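Local coordinates for protein cortical-lytic enzyme (Clostridium perfringens, PDB 5JIP) that probably hydrolyses spore-cortex peptidoglycan as a glycoside hydrolase family 25 muramidase during spore germination, at residues 19-24 / 52-57; 26-31 / 61-66; 39-44 / 71-76. All blocks are in the same frame, centred on the assembly; numbering follows the deposited sequence.

Contact 1: residues 19-24 / 52-57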
loop_
_atom_site.group_PDB
_atom_site.type_symbol
_atom_site.label_atom_id
_atom_site.label_comp_id
_atom_site.label_asym_id
_atom_site.label_seq_id
_atom_site.Cartn_x
_atom_site.Cartn_y
_atom_site.Cartn_z
ATOM N N LEU A 19 -28.759 6.264 9.189
ATOM C CA LEU A 19 -30.203 6.060 9.309
ATOM C C LEU A 19 -30.486 4.709 9.953
ATOM O O LEU A 19 -29.647 3.803 9.945
ATOM C CB LEU A 19 -30.894 6.090 7.933
ATOM C CG LEU A 19 -30.632 7.257 6.981
ATOM C CD1 LEU A 19 -31.216 6.945 5.595
ATOM C CD2 LEU A 19 -31.212 8.526 7.532
ATOM N N ASN A 20 -31.686 4.568 10.510
ATOM C CA ASN A 20 -32.144 3.269 10.977
ATOM C C ASN A 20 -33.667 3.241 10.889
ATOM O O ASN A 20 -34.283 4.124 10.293
ATOM C CB ASN A 20 -31.614 2.963 12.383
ATOM C CG ASN A 20 -32.089 3.959 13.437
ATOM O OD1 ASN A 20 -33.152 4.577 13.327
ATOM N ND2 ASN A 20 -31.273 4.131 14.456
ATOM N N GLU A 21 -34.275 2.200 11.461
ATOM C CA GLU A 21 -35.719 2.034 11.299
ATOM C C GLU A 21 -36.535 3.174 11.900
ATOM O O GLU A 21 -37.733 3.294 11.591
ATOM C CB GLU A 21 -36.142 0.711 11.916
ATOM C CG GLU A 21 -36.048 0.654 13.418
ATOM C CD GLU A 21 -36.408 -0.716 13.932
ATOM O OE1 GLU A 21 -37.590 -0.900 14.336
ATOM O OE2 GLU A 21 -35.534 -1.610 13.887
ATOM N N PHE A 22 -35.930 4.014 12.731
ATOM C CA PHE A 22 -36.648 5.128 13.347
ATOM C C PHE A 22 -36.497 6.412 12.558
ATOM O O PHE A 22 -37.094 7.430 12.915
ATOM C CB PHE A 22 -36.174 5.304 14.812
ATOM C CG PHE A 22 -36.214 4.017 15.585
ATOM C CD1 PHE A 22 -37.423 3.373 15.794
ATOM C CD2 PHE A 22 -35.047 3.428 16.077
ATOM C CE1 PHE A 22 -37.467 2.187 16.465
ATOM C CE2 PHE A 22 -35.089 2.240 16.735
ATOM C CZ PHE A 22 -36.293 1.614 16.950
ATOM N N SER A 23 -35.730 6.386 11.479
ATOM C CA SER A 23 -35.634 7.543 10.613
ATOM C C SER A 23 -36.952 7.694 9.871
ATOM O O SER A 23 -37.471 6.719 9.329
ATOM C CB SER A 23 -34.497 7.347 9.623
ATOM O OG SER A 23 -33.282 7.182 10.311
ATOM N N ARG A 24 -37.515 8.885 9.879
ATOM C CA ARG A 24 -38.837 9.096 9.299
ATOM C C ARG A 24 -38.768 9.709 7.908
ATOM O O ARG A 24 -38.003 10.643 7.669
ATOM C CB ARG A 24 -39.658 10.000 10.208
ATOM C CG ARG A 24 -39.765 9.419 11.603
ATOM C CD ARG A 24 -40.761 10.169 12.474
ATOM N NE ARG A 24 -40.346 11.543 12.769
ATOM C CZ ARG A 24 -39.418 11.893 13.660
ATOM N NH1 ARG A 24 -39.151 13.186 13.842
ATOM N NH2 ARG A 24 -38.726 10.974 14.341
ATOM N N ILE A 52 -32.634 -7.788 14.039
ATOM C CA ILE A 52 -32.405 -7.145 12.758
ATOM C C ILE A 52 -33.177 -5.843 12.741
ATOM O O ILE A 52 -34.314 -5.766 13.229
ATOM C CB ILE A 52 -32.836 -8.055 11.594
ATOM C CG1 ILE A 52 -32.455 -7.415 10.262
ATOM C CG2 ILE A 52 -34.346 -8.255 11.583
ATOM C CD1 ILE A 52 -32.559 -8.372 9.072
ATOM N N ASP A 53 -32.550 -4.791 12.236
ATOM C CA ASP A 53 -33.245 -3.527 12.092
ATOM C C ASP A 53 -34.404 -3.711 11.111
ATOM O O ASP A 53 -34.260 -4.362 10.073
ATOM C CB ASP A 53 -32.271 -2.438 11.614
ATOM C CG ASP A 53 -32.964 -1.116 11.340
ATOM O OD1 ASP A 53 -33.626 -1.004 10.291
ATOM O OD2 ASP A 53 -32.859 -0.178 12.167
ATOM N N ASN A 54 -35.574 -3.173 11.459
ATOM C CA ASN A 54 -36.790 -3.492 10.709
ATOM C C ASN A 54 -36.903 -2.788 9.361
ATOM O O ASN A 54 -37.822 -3.117 8.594
ATOM C CB ASN A 54 -38.013 -3.174 11.557
ATOM C CG ASN A 54 -38.167 -4.152 12.701
ATOM O OD1 ASN A 54 -38.187 -5.367 12.480
ATOM N ND2 ASN A 54 -38.222 -3.640 13.923
ATOM N N LYS A 55 -36.020 -1.824 9.057
ATOM C CA LYS A 55 -35.959 -1.214 7.740
ATOM C C LYS A 55 -34.682 -1.561 6.980
ATOM O O LYS A 55 -34.577 -1.220 5.796
ATOM C CB LYS A 55 -36.073 0.319 7.852
ATOM C CG LYS A 55 -37.458 0.830 8.284
ATOM C CD LYS A 55 -38.424 0.714 7.150
ATOM C CE LYS A 55 -39.643 1.570 7.408
ATOM N NZ LYS A 55 -40.635 1.429 6.299
ATOM N N PHE A 56 -33.736 -2.274 7.601
ATOM C CA PHE A 56 -32.456 -2.520 6.947
ATOM C C PHE A 56 -32.624 -3.162 5.569
ATOM O O PHE A 56 -32.080 -2.672 4.574
ATOM C CB PHE A 56 -31.563 -3.379 7.836
ATOM C CG PHE A 56 -30.305 -3.815 7.153
ATOM C CD1 PHE A 56 -29.453 -2.869 6.613
ATOM C CD2 PHE A 56 -29.984 -5.150 7.030
ATOM C CE1 PHE A 56 -28.317 -3.237 5.941
ATOM C CE2 PHE A 56 -28.844 -5.536 6.370
ATOM C CZ PHE A 56 -27.997 -4.574 5.819
ATOM N N LEU A 57 -33.340 -4.277 5.485
ATOM C CA LEU A 57 -33.415 -4.953 4.196
ATOM C C LEU A 57 -33.993 -4.024 3.134
ATOM O O LEU A 57 -33.445 -3.897 2.033
ATOM C CB LEU A 57 -34.240 -6.237 4.315
ATOM C CG LEU A 57 -33.719 -7.274 5.297
ATOM C CD1 LEU A 57 -34.631 -8.477 5.281
ATOM C CD2 LEU A 57 -32.306 -7.655 4.963
HETATM O O HOH W 1 -35.003 -3.724 15.467
#
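With chi1 at 69°, CG of Glu-21 is wedged between its backbone N and carbonyl carbon, and the chain beyond it is extended, so the carboxylate reaches out to Asn-54. Asp-53 sets CG anti to its own N (chi1 175°), which brings its carboxylate up to the backbone of Glu-21. The Glu-21 and Asp-53 side chains run antiparallel alongside one another, their carboxylate planes close to perpendicular. Asp-53 works on both segments: OD2 takes the N-H of Glu-21 on its syn lone pair at 2.9 Å, while OD1 accepts from Lys-55 N at 2.8 Å, capping the turn that leads into helix 56-66. Asn-54 holds the Glu-21 carboxylate twice. Its ND2 lies 2.8 Å from OE1, on the syn lone pair and close to the amide plane, and its backbone N meets OE2 from above the carboxylate plane at 2.9 Å, nearly straight at 169°. Two anionic oxygens consequently come close, Glu-21 OE2 standing 3.5 Å from Asp-53 OD2. Arg-41 forms salt bridges with both atoms, and its charge probably offsets their repulsion. A water 2.7 Å from Glu-21 OE2 also stands near Ile-52 O. Apolar cover comes from Lys-55, whose CG packs 3.7 Å from Glu-21 CA before the chain bends away at chi2. The loop is shaped locally by an Asx turn, Phe-22 N to Asn-20 OD1 at 2.9 Å, within a type I turn from Asn-20 to Ser-23, while CG of Glu-21 lies over the centre of the Phe-22 ring. Polar fastening of this kind joins the loop after strand 15-19 to the lead-in of helix 56-66, at the C-terminal end of the parallel strands of a TIM-type barrel, the end where enzymes of this fold generally carry their active sites.

Contact 2: residues 26-31 / 61-66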
loop_
_atom_site.group_PDB
_atom_site.type_symbol
_atom_site.label_atom_id
_atom_site.label_comp_id
_atom_site.label_asym_id
_atom_site.label_seq_id
_atom_site.Cartn_x
_atom_site.Cartn_y
_atom_site.Cartn_z
ATOM N N VAL A 26 -37.953 8.832 4.673
ATOM C CA VAL A 26 -36.668 8.784 3.983
ATOM C C VAL A 26 -36.902 8.634 2.476
ATOM O O VAL A 26 -37.401 7.604 2.015
ATOM C CB VAL A 26 -35.794 7.648 4.527
ATOM C CG1 VAL A 26 -34.478 7.562 3.741
ATOM C CG2 VAL A 26 -35.540 7.838 6.034
ATOM N N ASN A 27 -36.519 9.649 1.705
ATOM C CA ASN A 27 -36.622 9.598 0.256
ATOM C C ASN A 27 -35.224 9.415 -0.328
ATOM O O ASN A 27 -34.453 10.369 -0.439
ATOM C CB ASN A 27 -37.272 10.848 -0.299
ATOM C CG ASN A 27 -37.539 10.733 -1.764
ATOM O OD1 ASN A 27 -36.809 10.040 -2.485
ATOM N ND2 ASN A 27 -38.611 11.373 -2.221
ATOM N N PHE A 28 -34.924 8.190 -0.738
ATOM C CA PHE A 28 -33.574 7.870 -1.189
ATOM C C PHE A 28 -33.273 8.503 -2.525
ATOM O O PHE A 28 -32.113 8.801 -2.817
ATOM C CB PHE A 28 -33.386 6.368 -1.241
ATOM C CG PHE A 28 -33.283 5.737 0.124
ATOM C CD1 PHE A 28 -32.098 5.823 0.855
ATOM C CD2 PHE A 28 -34.375 5.079 0.690
ATOM C CE1 PHE A 28 -31.995 5.245 2.099
ATOM C CE2 PHE A 28 -34.289 4.505 1.936
ATOM C CZ PHE A 28 -33.085 4.573 2.651
ATOM N N LEU A 29 -34.292 8.751 -3.343
ATOM C CA LEU A 29 -34.017 9.438 -4.589
ATOM C C LEU A 29 -33.499 10.846 -4.315
ATOM O O LEU A 29 -32.628 11.353 -5.027
ATOM C CB LEU A 29 -35.273 9.465 -5.478
ATOM C CG LEU A 29 -35.042 9.978 -6.889
ATOM C CD1 LEU A 29 -34.021 9.119 -7.612
ATOM C CD2 LEU A 29 -36.360 10.005 -7.654
ATOM N N THR A 30 -34.026 11.495 -3.284
ATOM C CA THR A 30 -33.527 12.811 -2.918
ATOM C C THR A 30 -32.120 12.718 -2.330
ATOM O O THR A 30 -31.241 13.519 -2.671
ATOM C CB THR A 30 -34.484 13.448 -1.925
ATOM O OG1 THR A 30 -35.776 13.536 -2.530
ATOM C CG2 THR A 30 -34.023 14.848 -1.499
ATOM N N LEU A 31 -31.887 11.739 -1.458
ATOM C CA LEU A 31 -30.569 11.599 -0.850
ATOM C C LEU A 31 -29.493 11.269 -1.884
ATOM O O LEU A 31 -28.326 11.609 -1.693
ATOM C CB LEU A 31 -30.627 10.515 0.215
ATOM C CG LEU A 31 -31.453 10.830 1.476
ATOM C CD1 LEU A 31 -31.449 9.644 2.422
ATOM C CD2 LEU A 31 -30.915 12.080 2.168
ATOM N N LYS A 61 -31.672 -2.463 0.031
ATOM C CA LYS A 61 -32.044 -2.820 -1.335
ATOM C C LYS A 61 -32.233 -1.579 -2.197
ATOM O O LYS A 61 -31.776 -1.537 -3.352
ATOM C CB LYS A 61 -33.309 -3.657 -1.332
ATOM C CG LYS A 61 -33.606 -4.284 -2.664
ATOM C CD LYS A 61 -34.796 -5.222 -2.565
ATOM C CE LYS A 61 -34.913 -6.080 -3.832
ATOM N NZ LYS A 61 -36.068 -7.032 -3.735
ATOM N N GLU A 62 -32.868 -0.540 -1.646
ATOM C CA GLU A 62 -33.122 0.676 -2.419
ATOM C C GLU A 62 -31.846 1.490 -2.628
ATOM O O GLU A 62 -31.638 2.060 -3.705
ATOM C CB GLU A 62 -34.192 1.507 -1.721
ATOM C CG GLU A 62 -34.606 2.783 -2.466
ATOM C CD GLU A 62 -35.327 2.524 -3.767
ATOM O OE1 GLU A 62 -35.559 1.355 -4.139
ATOM O OE2 GLU A 62 -35.646 3.520 -4.432
ATOM N N CYS A 63 -30.964 1.555 -1.629
ATOM C CA CYS A 63 -29.692 2.231 -1.861
ATOM C C CYS A 63 -28.920 1.556 -2.989
ATOM O O CYS A 63 -28.337 2.227 -3.853
ATOM C CB CYS A 63 -28.863 2.268 -0.573
ATOM S SG CYS A 63 -29.410 3.483 0.640
ATOM N N ARG A 64 -28.890 0.229 -2.990
ATOM C CA ARG A 64 -28.191 -0.485 -4.047
ATOM C C ARG A 64 -28.864 -0.242 -5.386
ATOM O O ARG A 64 -28.186 -0.062 -6.413
ATOM C CB ARG A 64 -28.151 -1.975 -3.739
ATOM C CG ARG A 64 -26.981 -2.384 -2.768
ATOM C CD ARG A 64 -25.686 -2.468 -3.543
ATOM N NE ARG A 64 -24.500 -2.659 -2.705
ATOM C CZ ARG A 64 -24.068 -3.841 -2.272
ATOM N NH1 ARG A 64 -24.761 -4.939 -2.551
ATOM N NH2 ARG A 64 -22.949 -3.914 -1.541
ATOM N N ARG A 65 -30.197 -0.238 -5.394
ATOM C CA ARG A 65 -30.921 -0.023 -6.641
ATOM C C ARG A 65 -30.579 1.350 -7.217
ATOM O O ARG A 65 -30.485 1.518 -8.440
ATOM C CB ARG A 65 -32.430 -0.156 -6.418
ATOM C CG ARG A 65 -33.256 -0.243 -7.755
ATOM C CD ARG A 65 -34.769 -0.273 -7.534
ATOM N NE ARG A 65 -35.164 1.026 -7.049
ATOM C CZ ARG A 65 -35.309 2.094 -7.816
ATOM N NH1 ARG A 65 -35.181 1.999 -9.135
ATOM N NH2 ARG A 65 -35.586 3.252 -7.248
ATOM N N LEU A 66 -30.388 2.339 -6.350
ATOM C CA LEU A 66 -30.101 3.700 -6.784
ATOM C C LEU A 66 -28.612 3.985 -6.943
ATOM O O LEU A 66 -28.247 5.097 -7.348
ATOM C CB LEU A 66 -30.686 4.702 -5.798
ATOM C CG LEU A 66 -32.210 4.728 -5.733
ATOM C CD1 LEU A 66 -32.680 5.645 -4.625
ATOM C CD2 LEU A 66 -32.782 5.136 -7.042
#
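Apolar contacts carry most of this interface, and Phe-28 is at their centre. The bond from CA to CB of Phe-28 points toward helix 56-66, putting CB 3.5 Å from Leu-66 CD1, and chi1 (-73°) then lays the ring along Glu-62 and Cys-63. Leu-66 CD1 also lies 3.7 Å from Leu-29 N, and Leu-66 CD2 approaches Leu-29 CD1 at 4.2 Å. CG of Glu-62 touches Phe-28 CD2 at 3.9 Å, so an acidic residue contributes its aliphatic part. In a sulfur-aromatic contact, SG of Cys-63 stands 4.2 Å from the Phe-28 ring centroid, 46° off the normal and therefore oblique. The two helices are neighbours on the outside of the TIM-type barrel, each connecting two parallel strands, and Phe-28 and Cys-63 both reach Ile-38 at the start of strand 38-44. Phe-59 meets the Phe-28 ring edge-to-face. No hydrogen bond crosses; Glu-62 and Asn-27 find partners within their own segments. Glu-62 bends at chi2 (67°) and pairs with Arg-65, NE to OE1 at 3.0 Å and NH2 to OE2 at 2.8 Å, both oxygens near the guanidinium plane. Asn-27, the N-cap of helix 28-34, accepts on OD1 from Thr-30 N at 3.2 Å.

Contact 3: residues 39-44 / 71-76; sequences YLRASG and GAYHFA
Strands 38-44 and 70-75 run parallel as neighbours in the TIM-type barrel of this family, with helix 56-66 making the beta-alpha-beta crossover between them; the axes of the short segments are inclined by 41°. Leu-40, Ala-72 and Ser-43 turn toward the surrounding helices, whereas Tyr-39, Arg-41, Tyr-73 and Phe-75 occupy the other face of the sheet. From CB, chi1 of 64° tucks CG of Tyr-73 between its own N and C, which swings the ring across strand 38-44. CG and CD2 pass the carbonyl of Leu-40, CE2 comes up to Arg-41 N, CE1 lies against Arg-41 CG, and CZ touches Arg-41 CB at 3.3 Å. Arg-41 CA sits over the ring centre, 3.6 Å from the centroid and 12° off the normal, a CH-pi contact. At the tip, OH packs against Arg-41 CB and has a weak hydrogen bond with Asn-20. The guanidinium of Arg-41 extends to its salt bridges with Asp-53 and Glu-21. Backbone evidence for a beta bulge follows: Tyr-73 O accepts from Ala-42 N at 2.8 Å and weakly from Ser-43 N at 3.4 Å, and the register slips by one residue. Beyond the bulge, Phe-75 N donates a hydrogen bond to Ser-43 O at 3.0 Å. On the helix-facing side, His-74 NE2 is hydrogen-bonded to Gln-88 OE1, while Ser-43 OG reaches the ring edge, 2.9 Å from His-74 ND1, where either partner could be the donor.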
loop_
_atom_site.group_PDB
_atom_site.type_symbol
_atom_site.label_atom_id
_atom_site.label_comp_id
_atom_site.label_asym_id
_atom_site.label_seq_id
_atom_site.Cartn_x
_atom_site.Cartn_y
_atom_site.Cartn_z
ATOM N N TYR A 39 -25.084 5.378 5.651
ATOM C CA TYR A 39 -24.987 4.273 6.605
ATOM C C TYR A 39 -26.354 3.916 7.183
ATOM O O TYR A 39 -27.172 4.795 7.449
ATOM C CB TYR A 39 -24.023 4.609 7.743
ATOM C CG TYR A 39 -22.632 4.055 7.484
ATOM C CD1 TYR A 39 -22.364 2.693 7.592
ATOM C CD2 TYR A 39 -21.598 4.890 7.115
ATOM C CE1 TYR A 39 -21.098 2.192 7.357
ATOM C CE2 TYR A 39 -20.328 4.392 6.857
ATOM C CZ TYR A 39 -20.079 3.058 6.966
ATOM O OH TYR A 39 -18.799 2.632 6.686
ATOM N N LEU A 40 -26.595 2.607 7.333
ATOM C CA LEU A 40 -27.830 2.041 7.869
ATOM C C LEU A 40 -27.513 1.159 9.068
ATOM O O LEU A 40 -26.488 0.479 9.099
ATOM C CB LEU A 40 -28.545 1.158 6.839
ATOM C CG LEU A 40 -28.729 1.740 5.424
ATOM C CD1 LEU A 40 -29.228 0.638 4.472
ATOM C CD2 LEU A 40 -29.659 2.934 5.477
ATOM N N ARG A 41 -28.405 1.142 10.047
ATOM C CA ARG A 41 -28.343 0.076 11.037
ATOM C C ARG A 41 -28.756 -1.235 10.393
ATOM O O ARG A 41 -29.845 -1.353 9.817
ATOM C CB ARG A 41 -29.238 0.368 12.245
ATOM C CG ARG A 41 -29.101 -0.727 13.330
ATOM C CD ARG A 41 -29.755 -0.333 14.663
ATOM N NE ARG A 41 -31.210 -0.388 14.598
ATOM C CZ ARG A 41 -32.004 -0.353 15.667
ATOM N NH1 ARG A 41 -31.470 -0.215 16.875
ATOM N NH2 ARG A 41 -33.321 -0.460 15.518
ATOM N N ALA A 42 -27.895 -2.226 10.514
ATOM C CA ALA A 42 -28.229 -3.588 10.121
ATOM C C ALA A 42 -28.876 -4.332 11.266
ATOM O O ALA A 42 -29.892 -5.005 11.070
ATOM C CB ALA A 42 -26.993 -4.349 9.667
ATOM N N SER A 43 -28.272 -4.248 12.450
ATOM C CA SER A 43 -28.638 -5.110 13.567
ATOM C C SER A 43 -28.196 -4.439 14.850
ATOM O O SER A 43 -27.489 -3.428 14.845
ATOM C CB SER A 43 -27.996 -6.496 13.463
ATOM O OG SER A 43 -26.571 -6.395 13.318
ATOM N N GLY A 44 -28.605 -5.033 15.956
ATOM C CA GLY A 44 -28.247 -4.501 17.250
ATOM C C GLY A 44 -28.658 -5.446 18.349
ATOM O O GLY A 44 -29.600 -6.225 18.203
ATOM N N GLY A 71 -23.509 1.343 3.494
ATOM C CA GLY A 71 -22.887 0.476 4.471
ATOM C C GLY A 71 -23.815 0.311 5.659
ATOM O O GLY A 71 -24.847 0.976 5.740
ATOM N N ALA A 72 -23.428 -0.565 6.591
ATOM C CA ALA A 72 -24.311 -0.782 7.735
ATOM C C ALA A 72 -23.527 -1.049 9.008
ATOM O O ALA A 72 -22.373 -1.500 8.984
ATOM C CB ALA A 72 -25.266 -1.933 7.458
ATOM N N TYR A 73 -24.210 -0.833 10.133
ATOM C CA TYR A 73 -23.600 -0.996 11.432
ATOM C C TYR A 73 -24.402 -1.954 12.304
ATOM O O TYR A 73 -25.598 -2.211 12.075
ATOM C CB TYR A 73 -23.430 0.347 12.148
ATOM C CG TYR A 73 -24.679 1.103 12.506
ATOM C CD1 TYR A 73 -25.410 0.799 13.656
ATOM C CD2 TYR A 73 -25.105 2.162 11.726
ATOM C CE1 TYR A 73 -26.537 1.504 13.979
ATOM C CE2 TYR A 73 -26.248 2.879 12.049
ATOM C CZ TYR A 73 -26.953 2.544 13.172
ATOM O OH TYR A 73 -28.084 3.261 13.471
ATOM N N HIS A 74 -23.690 -2.502 13.282
ATOM C CA HIS A 74 -24.243 -3.304 14.366
ATOM C C HIS A 74 -24.105 -2.556 15.689
ATOM O O HIS A 74 -23.000 -2.135 16.056
ATOM C CB HIS A 74 -23.522 -4.652 14.472
ATOM C CG HIS A 74 -23.911 -5.442 15.682
ATOM N ND1 HIS A 74 -25.130 -6.070 15.794
ATOM C CD2 HIS A 74 -23.247 -5.696 16.837
ATOM C CE1 HIS A 74 -25.191 -6.694 16.962
ATOM N NE2 HIS A 74 -24.065 -6.475 17.616
ATOM N N PHE A 75 -25.202 -2.448 16.443
ATOM C CA PHE A 75 -25.142 -1.836 17.767
ATOM C C PHE A 75 -24.681 -2.890 18.762
ATOM O O PHE A 75 -25.382 -3.877 19.025
ATOM C CB PHE A 75 -26.480 -1.236 18.188
ATOM C CG PHE A 75 -26.407 -0.529 19.501
ATOM C CD1 PHE A 75 -26.569 -1.216 20.691
ATOM C CD2 PHE A 75 -26.152 0.822 19.544
ATOM C CE1 PHE A 75 -26.477 -0.564 21.905
ATOM C CE2 PHE A 75 -26.048 1.485 20.756
ATOM C CZ PHE A 75 -26.234 0.796 21.929
ATOM N N ALA A 76 -23.503 -2.667 19.329
ATOM C CA ALA A 76 -22.854 -3.665 20.165
ATOM C C ALA A 76 -23.479 -3.735 21.558
ATOM O O ALA A 76 -23.943 -2.731 22.109
ATOM C CB ALA A 76 -21.384 -3.330 20.293
#

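How the contacts relate
Read from the N terminus, the first halves come in the order 19-24, 26-31, 39-44 and the second halves repeat it as 52-57, 61-66, 71-76, so all three contacts cross and none encloses another. Contact 1 closes the chain from the end of strand 15-19 to the entry of helix 56-66, contact 2 closes it from helix 28-34 to helix 56-66, and contact 3 from strand 38-44 to strand 70-75. Contacts 1 and 3 meet through backbone pairing of Leu-19 with Tyr-39 and Asp-53 with Ala-42. Leu-19 also packs on Val-26 and Phe-28, linking contact 1 to contact 2; contacts 2 and 3 do not touch, their nearest atoms being about 5 Å apart.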